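Possible prolidase (Bifidobacterium longum NCC2705, PDB 2P9B) is a putative prolidase of the amidohydrolase family, probably a hydrolase acting on carbon-nitrogen bonds other than peptide bonds. Local coordinates at residues M34-G39 and A401-L406; T20-D25 and N409-L414; T123-G128 and Q153-R158; L406-N409 and R415-E418. All coordinates share one frame; numbering follows the deposited sequence.

Contact 1: residues M34-G39 and A401-L406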
loop_
_atom_site.group_PDB
_atom_site.type_symbol
_atom_site.label_atom_id
_atom_site.label_comp_id
_atom_site.label_asym_id
_atom_site.label_seq_id
_atom_site.Cartn_x
_atom_site.Cartn_y
_atom_site.Cartn_z
HETATM N N MSE A 34 -24.439 -3.331 13.891
HETATM C CA MSE A 34 -24.681 -2.597 12.662
HETATM C C MSE A 34 -24.948 -3.506 11.468
HETATM O O MSE A 34 -24.539 -4.663 11.445
HETATM C CB MSE A 34 -23.458 -1.735 12.334
HETATM C CG MSE A 34 -23.055 -0.734 13.410
HETATM SE SE MSE A 34 -24.392 0.569 13.765
HETATM C CE MSE A 34 -24.164 1.589 12.207
ATOM N N THR A 35 -25.629 -2.960 10.470
ATOM C CA THR A 35 -25.900 -3.687 9.246
ATOM C C THR A 35 -25.347 -2.849 8.101
ATOM O O THR A 35 -25.510 -1.629 8.079
ATOM C CB THR A 35 -27.411 -3.897 9.009
ATOM O OG1 THR A 35 -27.923 -4.811 9.983
ATOM C CG2 THR A 35 -27.668 -4.446 7.604
ATOM N N ILE A 36 -24.664 -3.500 7.169
ATOM C CA ILE A 36 -24.128 -2.812 6.010
ATOM C C ILE A 36 -24.855 -3.412 4.820
ATOM O O ILE A 36 -24.790 -4.620 4.588
ATOM C CB ILE A 36 -22.611 -3.041 5.846
ATOM C CG1 ILE A 36 -21.858 -2.473 7.054
ATOM C CG2 ILE A 36 -22.127 -2.366 4.567
ATOM C CD1 ILE A 36 -20.350 -2.663 6.988
ATOM N N VAL A 37 -25.561 -2.568 4.079
ATOM C CA VAL A 37 -26.312 -3.024 2.924
ATOM C C VAL A 37 -25.577 -2.662 1.640
ATOM O O VAL A 37 -25.227 -1.503 1.423
ATOM C CB VAL A 37 -27.717 -2.393 2.900
ATOM C CG1 VAL A 37 -28.504 -2.926 1.711
ATOM C CG2 VAL A 37 -28.437 -2.694 4.213
ATOM N N VAL A 38 -25.351 -3.661 0.797
ATOM C CA VAL A 38 -24.643 -3.454 -0.463
ATOM C C VAL A 38 -25.562 -3.660 -1.665
ATOM O O VAL A 38 -26.248 -4.677 -1.768
ATOM C CB VAL A 38 -23.435 -4.414 -0.571
ATOM C CG1 VAL A 38 -22.709 -4.199 -1.888
ATOM C CG2 VAL A 38 -22.485 -4.185 0.607
ATOM N N GLY A 39 -25.564 -2.685 -2.572
ATOM C CA GLY A 39 -26.406 -2.761 -3.755
ATOM C C GLY A 39 -25.843 -3.600 -4.887
ATOM O O GLY A 39 -24.717 -4.090 -4.811
ATOM N N ALA A 401 -18.089 -1.259 -1.988
ATOM C CA ALA A 401 -18.231 -2.193 -0.882
ATOM C C ALA A 401 -16.970 -3.039 -0.694
ATOM O O ALA A 401 -16.963 -4.232 -0.990
ATOM C CB ALA A 401 -19.450 -3.091 -1.103
ATOM N N ASP A 402 -15.905 -2.407 -0.207
ATOM C CA ASP A 402 -14.649 -3.099 0.057
ATOM C C ASP A 402 -14.670 -3.355 1.557
ATOM O O ASP A 402 -14.333 -2.469 2.356
ATOM C CB ASP A 402 -13.454 -2.210 -0.319
ATOM C CG ASP A 402 -13.283 -2.059 -1.831
ATOM O OD1 ASP A 402 -13.345 -3.086 -2.541
ATOM O OD2 ASP A 402 -13.071 -0.920 -2.303
ATOM N N LEU A 403 -15.085 -4.560 1.941
ATOM C CA LEU A 403 -15.207 -4.902 3.357
ATOM C C LEU A 403 -14.284 -6.009 3.813
ATOM O O LEU A 403 -14.050 -6.978 3.095
ATOM C CB LEU A 403 -16.643 -5.336 3.668
ATOM C CG LEU A 403 -17.804 -4.621 2.971
ATOM C CD1 LEU A 403 -19.129 -5.147 3.532
ATOM C CD2 LEU A 403 -17.706 -3.132 3.170
ATOM N N LEU A 404 -13.772 -5.866 5.025
ATOM C CA LEU A 404 -12.906 -6.881 5.595
ATOM C C LEU A 404 -13.577 -7.330 6.888
ATOM O O LEU A 404 -13.730 -6.545 7.830
ATOM C CB LEU A 404 -11.515 -6.312 5.874
ATOM C CG LEU A 404 -10.569 -7.204 6.687
ATOM C CD1 LEU A 404 -10.431 -8.573 6.032
ATOM C CD2 LEU A 404 -9.211 -6.509 6.800
ATOM N N VAL A 405 -14.004 -8.586 6.910
ATOM C CA VAL A 405 -14.676 -9.146 8.080
ATOM C C VAL A 405 -13.674 -9.942 8.907
ATOM O O VAL A 405 -12.996 -10.833 8.390
ATOM C CB VAL A 405 -15.847 -10.049 7.651
ATOM C CG1 VAL A 405 -16.641 -10.491 8.871
ATOM C CG2 VAL A 405 -16.748 -9.290 6.673
ATOM N N LEU A 406 -13.595 -9.608 10.190
ATOM C CA LEU A 406 -12.660 -10.238 11.119
ATOM C C LEU A 406 -13.350 -11.000 12.249
ATOM O O LEU A 406 -14.506 -10.746 12.569
ATOM C CB LEU A 406 -11.749 -9.166 11.717
ATOM C CG LEU A 406 -11.077 -8.252 10.686
ATOM C CD1 LEU A 406 -10.307 -7.129 11.387
ATOM C CD2 LEU A 406 -10.150 -9.074 9.809
#

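Contact 2: residues T20-D25 and N409-L414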
loop_
_atom_site.group_PDB
_atom_site.type_symbol
_atom_site.label_atom_id
_atom_site.label_comp_id
_atom_site.label_asym_id
_atom_site.label_seq_id
_atom_site.Cartn_x
_atom_site.Cartn_y
_atom_site.Cartn_z
ATOM N N THR A 20 -19.912 -5.569 14.375
ATOM C CA THR A 20 -19.321 -4.457 15.097
ATOM C C THR A 20 -18.423 -3.801 14.058
ATOM O O THR A 20 -17.509 -4.439 13.533
ATOM C CB THR A 20 -18.443 -4.923 16.272
ATOM O OG1 THR A 20 -19.261 -5.565 17.255
ATOM C CG2 THR A 20 -17.733 -3.733 16.899
ATOM N N ILE A 21 -18.692 -2.541 13.750
ATOM C CA ILE A 21 -17.896 -1.833 12.760
ATOM C C ILE A 21 -16.719 -1.074 13.354
ATOM O O ILE A 21 -16.885 -0.270 14.270
ATOM C CB ILE A 21 -18.743 -0.805 11.970
ATOM C CG1 ILE A 21 -19.852 -1.519 11.194
ATOM C CG2 ILE A 21 -17.841 -0.010 11.021
ATOM C CD1 ILE A 21 -20.675 -0.596 10.306
ATOM N N VAL A 22 -15.527 -1.362 12.847
ATOM C CA VAL A 22 -14.333 -0.633 13.249
ATOM C C VAL A 22 -14.206 0.298 12.048
ATOM O O VAL A 22 -13.831 -0.125 10.953
ATOM C CB VAL A 22 -13.111 -1.564 13.379
ATOM C CG1 VAL A 22 -11.842 -0.746 13.524
ATOM C CG2 VAL A 22 -13.279 -2.456 14.611
ATOM N N THR A 23 -14.559 1.562 12.251
ATOM C CA THR A 23 -14.562 2.545 11.172
ATOM C C THR A 23 -13.227 2.865 10.527
ATOM O O THR A 23 -13.179 3.207 9.348
ATOM C CB THR A 23 -15.171 3.872 11.644
ATOM O OG1 THR A 23 -14.310 4.461 12.626
ATOM C CG2 THR A 23 -16.545 3.639 12.253
ATOM N N GLY A 24 -12.149 2.766 11.290
ATOM C CA GLY A 24 -10.848 3.084 10.732
ATOM C C GLY A 24 -10.631 4.587 10.685
ATOM O O GLY A 24 -9.754 5.077 9.972
ATOM N N ASP A 25 -11.443 5.332 11.431
ATOM C CA ASP A 25 -11.287 6.780 11.467
ATOM C C ASP A 25 -10.147 7.096 12.432
ATOM O O ASP A 25 -9.669 6.213 13.143
ATOM C CB ASP A 25 -12.593 7.463 11.912
ATOM C CG ASP A 25 -12.974 7.149 13.352
ATOM O OD1 ASP A 25 -12.334 6.291 13.989
ATOM O OD2 ASP A 25 -13.938 7.767 13.849
ATOM N N ASN A 409 -11.521 -8.036 17.360
ATOM C CA ASN A 409 -11.300 -6.601 17.207
ATOM C C ASN A 409 -9.817 -6.258 17.081
ATOM O O ASN A 409 -9.047 -6.442 18.024
ATOM C CB ASN A 409 -11.890 -5.852 18.403
ATOM C CG ASN A 409 -11.933 -4.357 18.189
ATOM O OD1 ASN A 409 -11.183 -3.813 17.383
ATOM N ND2 ASN A 409 -12.808 -3.681 18.923
ATOM N N PRO A 410 -9.400 -5.733 15.916
ATOM C CA PRO A 410 -7.996 -5.372 15.696
ATOM C C PRO A 410 -7.503 -4.219 16.568
ATOM O O PRO A 410 -6.302 -4.015 16.702
ATOM C CB PRO A 410 -7.957 -5.041 14.207
ATOM C CG PRO A 410 -9.310 -4.442 13.974
ATOM C CD PRO A 410 -10.216 -5.404 14.732
ATOM N N LEU A 411 -8.428 -3.467 17.156
ATOM C CA LEU A 411 -8.040 -2.361 18.024
ATOM C C LEU A 411 -7.467 -2.919 19.325
ATOM O O LEU A 411 -6.655 -2.270 19.989
ATOM C CB LEU A 411 -9.245 -1.463 18.321
ATOM C CG LEU A 411 -9.655 -0.528 17.181
ATOM C CD1 LEU A 411 -11.010 0.096 17.456
ATOM C CD2 LEU A 411 -8.582 0.539 17.019
ATOM N N ASP A 412 -7.886 -4.132 19.676
ATOM C CA ASP A 412 -7.408 -4.782 20.893
ATOM C C ASP A 412 -6.170 -5.627 20.619
ATOM O O ASP A 412 -5.351 -5.854 21.513
ATOM C CB ASP A 412 -8.506 -5.657 21.502
ATOM C CG ASP A 412 -9.722 -4.858 21.917
ATOM O OD1 ASP A 412 -9.545 -3.729 22.417
ATOM O OD2 ASP A 412 -10.852 -5.365 21.752
ATOM N N ASP A 413 -6.038 -6.094 19.381
ATOM C CA ASP A 413 -4.891 -6.904 18.969
ATOM C C ASP A 413 -4.840 -6.880 17.446
ATOM O O ASP A 413 -5.691 -7.474 16.785
ATOM C CB ASP A 413 -5.048 -8.351 19.445
ATOM C CG ASP A 413 -3.760 -9.152 19.329
ATOM O OD1 ASP A 413 -2.991 -8.930 18.371
ATOM O OD2 ASP A 413 -3.519 -10.018 20.198
ATOM N N LEU A 414 -3.844 -6.198 16.893
ATOM C CA LEU A 414 -3.727 -6.100 15.447
ATOM C C LEU A 414 -3.549 -7.441 14.743
ATOM O O LEU A 414 -3.776 -7.536 13.541
ATOM C CB LEU A 414 -2.582 -5.156 15.074
ATOM C CG LEU A 414 -2.880 -3.681 15.360
ATOM C CD1 LEU A 414 -1.601 -2.855 15.257
ATOM C CD2 LEU A 414 -3.931 -3.182 14.362
#

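Contact 3: residues T123-G128 and Q153-R158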
loop_
_atom_site.group_PDB
_atom_site.type_symbol
_atom_site.label_atom_id
_atom_site.label_comp_id
_atom_site.label_asym_id
_atom_site.label_seq_id
_atom_site.Cartn_x
_atom_site.Cartn_y
_atom_site.Cartn_z
ATOM N N THR A 123 -3.609 -13.343 -3.721
ATOM C CA THR A 123 -3.123 -13.582 -2.363
ATOM C C THR A 123 -3.344 -12.320 -1.526
ATOM O O THR A 123 -3.827 -12.391 -0.399
ATOM C CB THR A 123 -1.628 -13.941 -2.370
ATOM O OG1 THR A 123 -1.455 -15.211 -3.008
ATOM C CG2 THR A 123 -1.080 -14.014 -0.952
ATOM N N LEU A 124 -2.988 -11.168 -2.083
ATOM C CA LEU A 124 -3.180 -9.898 -1.388
ATOM C C LEU A 124 -4.657 -9.732 -1.051
ATOM O O LEU A 124 -5.008 -9.423 0.089
ATOM C CB LEU A 124 -2.703 -8.727 -2.257
ATOM C CG LEU A 124 -1.204 -8.441 -2.201
ATOM C CD1 LEU A 124 -0.735 -7.787 -3.496
ATOM C CD2 LEU A 124 -0.914 -7.556 -0.996
ATOM N N LEU A 125 -5.526 -9.952 -2.034
ATOM C CA LEU A 125 -6.961 -9.822 -1.789
ATOM C C LEU A 125 -7.436 -10.780 -0.698
ATOM O O LEU A 125 -8.149 -10.373 0.217
ATOM C CB LEU A 125 -7.754 -10.064 -3.079
ATOM C CG LEU A 125 -9.279 -9.945 -2.945
ATOM C CD1 LEU A 125 -9.640 -8.547 -2.455
ATOM C CD2 LEU A 125 -9.946 -10.220 -4.290
ATOM N N GLU A 126 -7.029 -12.048 -0.780
ATOM C CA GLU A 126 -7.439 -13.037 0.219
ATOM C C GLU A 126 -6.967 -12.670 1.622
ATOM O O GLU A 126 -7.565 -13.102 2.611
ATOM C CB GLU A 126 -6.914 -14.430 -0.153
ATOM C CG GLU A 126 -7.493 -14.964 -1.460
ATOM C CD GLU A 126 -6.862 -16.270 -1.903
ATOM O OE1 GLU A 126 -5.679 -16.503 -1.585
ATOM O OE2 GLU A 126 -7.548 -17.053 -2.588
ATOM N N SER A 127 -5.898 -11.878 1.709
ATOM C CA SER A 127 -5.369 -11.464 3.001
ATOM C C SER A 127 -6.156 -10.261 3.525
ATOM O O SER A 127 -5.902 -9.782 4.630
ATOM C CB SER A 127 -3.877 -11.112 2.893
ATOM O OG SER A 127 -3.666 -9.842 2.292
ATOM N N GLY A 128 -7.101 -9.782 2.721
ATOM C CA GLY A 128 -7.925 -8.653 3.128
ATOM C C GLY A 128 -7.586 -7.287 2.545
ATOM O O GLY A 128 -8.149 -6.277 2.976
ATOM N N GLN A 153 -13.991 -9.001 -15.450
ATOM C CA GLN A 153 -13.646 -10.301 -16.016
ATOM C C GLN A 153 -12.906 -11.200 -15.032
ATOM O O GLN A 153 -12.963 -12.423 -15.137
ATOM C CB GLN A 153 -12.765 -10.116 -17.247
ATOM C CG GLN A 153 -13.346 -9.215 -18.308
ATOM C CD GLN A 153 -12.327 -8.880 -19.375
ATOM O OE1 GLN A 153 -11.759 -9.774 -20.004
ATOM N NE2 GLN A 153 -12.084 -7.592 -19.581
ATOM N N ILE A 154 -12.198 -10.586 -14.091
ATOM C CA ILE A 154 -11.425 -11.329 -13.102
ATOM C C ILE A 154 -11.664 -10.759 -11.707
ATOM O O ILE A 154 -11.785 -9.544 -11.543
ATOM C CB ILE A 154 -9.906 -11.235 -13.410
ATOM C CG1 ILE A 154 -9.605 -11.843 -14.783
ATOM C CG2 ILE A 154 -9.102 -11.935 -12.321
ATOM C CD1 ILE A 154 -9.955 -13.312 -14.908
ATOM N N LEU A 155 -11.743 -11.638 -10.710
ATOM C CA LEU A 155 -11.937 -11.204 -9.331
ATOM C C LEU A 155 -10.577 -10.767 -8.818
ATOM O O LEU A 155 -9.600 -11.505 -8.931
ATOM C CB LEU A 155 -12.457 -12.358 -8.463
ATOM C CG LEU A 155 -12.472 -12.127 -6.943
ATOM C CD1 LEU A 155 -13.478 -11.048 -6.591
ATOM C CD2 LEU A 155 -12.825 -13.425 -6.225
ATOM N N GLY A 156 -10.505 -9.565 -8.263
ATOM C CA GLY A 156 -9.235 -9.097 -7.757
ATOM C C GLY A 156 -9.346 -7.746 -7.091
ATOM O O GLY A 156 -10.410 -7.128 -7.099
ATOM N N PRO A 157 -8.249 -7.260 -6.502
ATOM C CA PRO A 157 -8.241 -5.962 -5.828
ATOM C C PRO A 157 -8.199 -4.813 -6.827
ATOM O O PRO A 157 -7.916 -5.010 -8.012
ATOM C CB PRO A 157 -6.970 -6.026 -4.994
ATOM C CG PRO A 157 -6.035 -6.792 -5.909
ATOM C CD PRO A 157 -6.931 -7.917 -6.400
ATOM N N ARG A 158 -8.496 -3.616 -6.338
ATOM C CA ARG A 158 -8.435 -2.414 -7.160
ATOM C C ARG A 158 -6.933 -2.180 -7.285
ATOM O O ARG A 158 -6.229 -2.150 -6.274
ATOM C CB ARG A 158 -9.107 -1.254 -6.421
ATOM C CG ARG A 158 -9.002 0.085 -7.122
ATOM C CD ARG A 158 -9.746 1.168 -6.347
ATOM N NE ARG A 158 -11.186 0.909 -6.268
ATOM C CZ ARG A 158 -11.790 0.303 -5.249
ATOM N NH1 ARG A 158 -11.088 -0.114 -4.202
ATOM N NH2 ARG A 158 -13.104 0.122 -5.274
#

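Contact 4: residues L406-N409 and R415-E418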
loop_
_atom_site.group_PDB
_atom_site.type_symbol
_atom_site.label_atom_id
_atom_site.label_comp_id
_atom_site.label_asym_id
_atom_site.label_seq_id
_atom_site.Cartn_x
_atom_site.Cartn_y
_atom_site.Cartn_z
ATOM N N LEU A 406 -13.595 -9.608 10.190
ATOM C CA LEU A 406 -12.660 -10.238 11.119
ATOM C C LEU A 406 -13.350 -11.000 12.249
ATOM O O LEU A 406 -14.506 -10.746 12.569
ATOM C CB LEU A 406 -11.749 -9.166 11.717
ATOM C CG LEU A 406 -11.077 -8.252 10.686
ATOM C CD1 LEU A 406 -10.307 -7.129 11.387
ATOM C CD2 LEU A 406 -10.150 -9.074 9.809
ATOM N N ASN A 407 -12.613 -11.919 12.865
ATOM C CA ASN A 407 -13.148 -12.724 13.958
ATOM C C ASN A 407 -12.914 -12.082 15.322
ATOM O O ASN A 407 -13.453 -12.538 16.333
ATOM C CB ASN A 407 -12.529 -14.124 13.917
ATOM C CG ASN A 407 -13.056 -14.959 12.766
ATOM O OD1 ASN A 407 -12.304 -15.672 12.103
ATOM N ND2 ASN A 407 -14.357 -14.883 12.528
ATOM N N ALA A 408 -12.114 -11.021 15.353
ATOM C CA ALA A 408 -11.828 -10.324 16.602
ATOM C C ALA A 408 -11.568 -8.850 16.310
ATOM O O ALA A 408 -11.409 -8.461 15.152
ATOM C CB ALA A 408 -10.619 -10.953 17.296
ATOM N N ASN A 409 -11.521 -8.036 17.360
ATOM C CA ASN A 409 -11.300 -6.601 17.207
ATOM C C ASN A 409 -9.817 -6.258 17.081
ATOM O O ASN A 409 -9.047 -6.442 18.024
ATOM C CB ASN A 409 -11.890 -5.852 18.403
ATOM C CG ASN A 409 -11.933 -4.357 18.189
ATOM O OD1 ASN A 409 -11.183 -3.813 17.383
ATOM N ND2 ASN A 409 -12.808 -3.681 18.923
ATOM N N ARG A 415 -3.153 -8.480 15.476
ATOM C CA ARG A 415 -2.972 -9.779 14.842
ATOM C C ARG A 415 -4.323 -10.341 14.396
ATOM O O ARG A 415 -4.385 -11.334 13.669
ATOM C CB ARG A 415 -2.263 -10.759 15.787
ATOM C CG ARG A 415 -1.805 -12.043 15.096
ATOM C CD ARG A 415 -0.945 -12.899 16.012
ATOM N NE ARG A 415 0.430 -12.415 16.127
ATOM C CZ ARG A 415 1.391 -12.648 15.235
ATOM N NH1 ARG A 415 1.135 -13.363 14.147
ATOM N NH2 ARG A 415 2.616 -12.183 15.442
ATOM N N ALA A 416 -5.404 -9.695 14.823
ATOM C CA ALA A 416 -6.746 -10.117 14.428
ATOM C C ALA A 416 -6.855 -9.968 12.910
ATOM O O ALA A 416 -7.695 -10.597 12.264
ATOM C CB ALA A 416 -7.793 -9.246 15.109
ATOM N N LEU A 417 -5.988 -9.134 12.346
ATOM C CA LEU A 417 -5.985 -8.891 10.906
ATOM C C LEU A 417 -5.395 -10.047 10.103
ATOM O O LEU A 417 -5.734 -10.240 8.938
ATOM C CB LEU A 417 -5.184 -7.620 10.590
ATOM C CG LEU A 417 -5.666 -6.277 11.144
ATOM C CD1 LEU A 417 -4.595 -5.228 10.910
ATOM C CD2 LEU A 417 -6.970 -5.863 10.470
ATOM N N GLU A 418 -4.516 -10.817 10.730
ATOM C CA GLU A 418 -3.836 -11.910 10.044
ATOM C C GLU A 418 -4.731 -12.950 9.372
ATOM O O GLU A 418 -4.443 -13.382 8.257
ATOM C CB GLU A 418 -2.863 -12.598 11.006
ATOM C CG GLU A 418 -1.956 -13.622 10.333
ATOM C CD GLU A 418 -0.897 -14.165 11.271
ATOM O OE1 GLU A 418 -1.143 -14.194 12.493
ATOM O OE2 GLU A 418 0.174 -14.577 10.785
HETATM O O HOH W 1 -9.777 -12.203 12.094
#

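Contact 1: residues M34-G39 and A401-L406
Val38 and Ala401 mark the closest approach of the two backbones, their CA atoms 6.5 Å apart, and from there the segments splay. They run in roughly opposite senses, yet CA of Ile36 already stands 9.5 Å from CA of Leu403, and the far ends part completely. This is not pairing within a sheet: strand 34-38 and strand 403-406 belong to different sheets, and only side chains bridge them. Where the backbones are close, a small residue meets a branched one. CB of Ala401 faces the fork of Val38, 3.5 Å from CG1 and 3.7 Å from CG2, so both methyls share one partner. The single methyl of Ala401 suits the short distance between the backbones here. Two residues further along each segment, the gap is wider and is spanned by longer residues. Leu403 stretches out with CD1 anti to CA (chi2 -175°), which brings that methyl to 4.2 Å from CG2 of Ile36, a looser touch than the first. All four residues are aliphatic and buried, as befits an interface without polar partners. Strand alternation turns Thr35 and Val37 to the other face, where Thr35 packs on Ala15 and Ala17 of strand 14-17 and Val37 on Glu45 and Gln46 of strand 44-49. Asp402 likewise faces elsewhere, forming a salt bridge with Arg158. Val69 of strand 68-78 touches both Ile36 and Leu403, so the contact lies where the four-stranded sheet containing 34-38 packs against the strand pair 68-78 and 403-406.

Contact 2: residues T20-D25 and N409-L414
Val22 puts its two methyls against successive residues of the 409-414 loop, and the tight part of the contact is gathered around this one side chain. CG2 lies 3.7 Å from OD1 of Asn409 and, more loosely, 4.3 Å from CD of Pro410. The Val22 and Leu411 side chains run alongside each other in opposite senses, CG1 of Val22 4.1 Å from CD1 of Leu411. The end of strand 19-22 suits a compact beta-branched residue, whose two methyls reach successive residues of the turn. That turn is an Asx turn: with CG anti to its own N (chi1 -169°), Asn409 brings OD1 round to accept from Leu411 N at 2.8 Å. The N-H points well at the oxygen (158°), although the donor sits above the carbonyl plane, 39° out of it. Asp412 N adds a backbone bond to Asn409 O, and Pro410 stiffens the bend between them. With an alanine at Asn409, Leu411 N would probably be left without its side-chain acceptor and the turn freer to open away from Val22. The buried side continues into Leu375 of helix 371-385, which touches both Pro410 and Leu411. In contrast, Asp412 and Asp413 lie on the solvent side, where carboxylates are at home. On the strand side, Thr23 makes an ST turn to Asp25 N, and Gly24, whose phi is positive, offers its carbonyl to His376.

Contact 3: residues T123-G128 and Q153-R158
Leu125 and Leu155 share one side-chain shape, CG anti to the backbone N (chi1 -180° and 169°), which brings the branched end of Leu155 up to that of Leu125, between helix 113-126 and the 153-158 loop. In Leu125, together with chi2 near 59°, it sets CD2 over the backbone of Gly156, 3.7 Å from CA, with CG of Leu155 4.1 Å from the same methyl. Nearer the helix, CB of Leu125 meets CD of Pro157 at 4.0 Å. The loop thus passes one helical leucine with three successive residues. Gly156 is nearly fully extended there, and a side chain on it would be crowded by the ring of Pro157. Leu125 sits in the last turn of the helix, which ends in a Schellman motif at Gly128, where positive phi suits glycine; Ser127 OG also donates to Leu124 O at 2.6 Å. The chain then enters strand 129-134, and helix 141-150 leads through this loop to the parallel strand 158-160, a beta-alpha-beta crossover consistent with the TIM-barrel fold of the family. Leu125 also packs on Thr130 of strand 129-134 and on Val423 and Ala425 of strand 422-425, while Leu124 lies against Ile132.

Contact 4: residues L406-N409 and R415-E418
Ala416 O receives a short bond, 2.6 Å, from a water that in turn accepts from Asn407 N at 3.0 Å, so one molecule ties the two backbones together. It satisfies a carbonyl and an N-H that do not meet directly. The rest is van der Waals packing, in part against backbone carbonyl oxygens. Ala416 turns its CB toward the 406-409 segment, 3.7 Å from Ala408 O and 4.0 Å from Ala408 CB; two small residues bring CA of Ala408 to 5.5 Å from CA of Ala416. Leu406 closes the inner side with both methyls: CD2 lies 3.8 Å from Ala416 O, and CD1 meets CD2 of Leu417 at 3.7 Å. The two leucine side chains meet at a slant. Although Leu417 leaves its backbone pointing away from Leu406, its CG anti to the carbonyl carbon (chi1 -63°) lets the branch end reach back. Both suit the buried flank, touching Met70 of strand 68-78, whereas Ala408 and Asn407 lie toward solvent. Within the 415-418 segment, Arg415, which packs on Trp357 of helix 356-367, forms a salt bridge with Glu418, NH1 to OE1 at 2.9 Å. The carboxylate oxygen lies at the edge of the guanidinium and close to its plane, but NH1 approaches from above the carboxylate plane. Arg415 NH2 has a second acidic partner in Asp446 of helix 439-449. The whole is a hairpin-like connection between antiparallel neighbouring strands, 403-406 and 422-425, with a long loop that folds back through a 3-10 segment.

Overall arrangement
Contact 1 is the one fully buried contact, made of aliphatic side chains alone, whereas contacts 2, 3 and 4 are partly buried and combine such packing with polar bonds that shape their turns. Contacts 1 and 4 share Leu406, contacts 2 and 4 share Asn409, so residues 401-418 run through all three in succession. Contacts 1 and 2 meet through Ile21, whose CD1 is 3.6 Å from Met34 CB. Contact 3, in the crossover region, is tied to contact 1 through Arg158. Its helix end relies on a Schellman glycine, contact 2 on Asx and ST turns, while contact 4 adds a single bridging water to its packing.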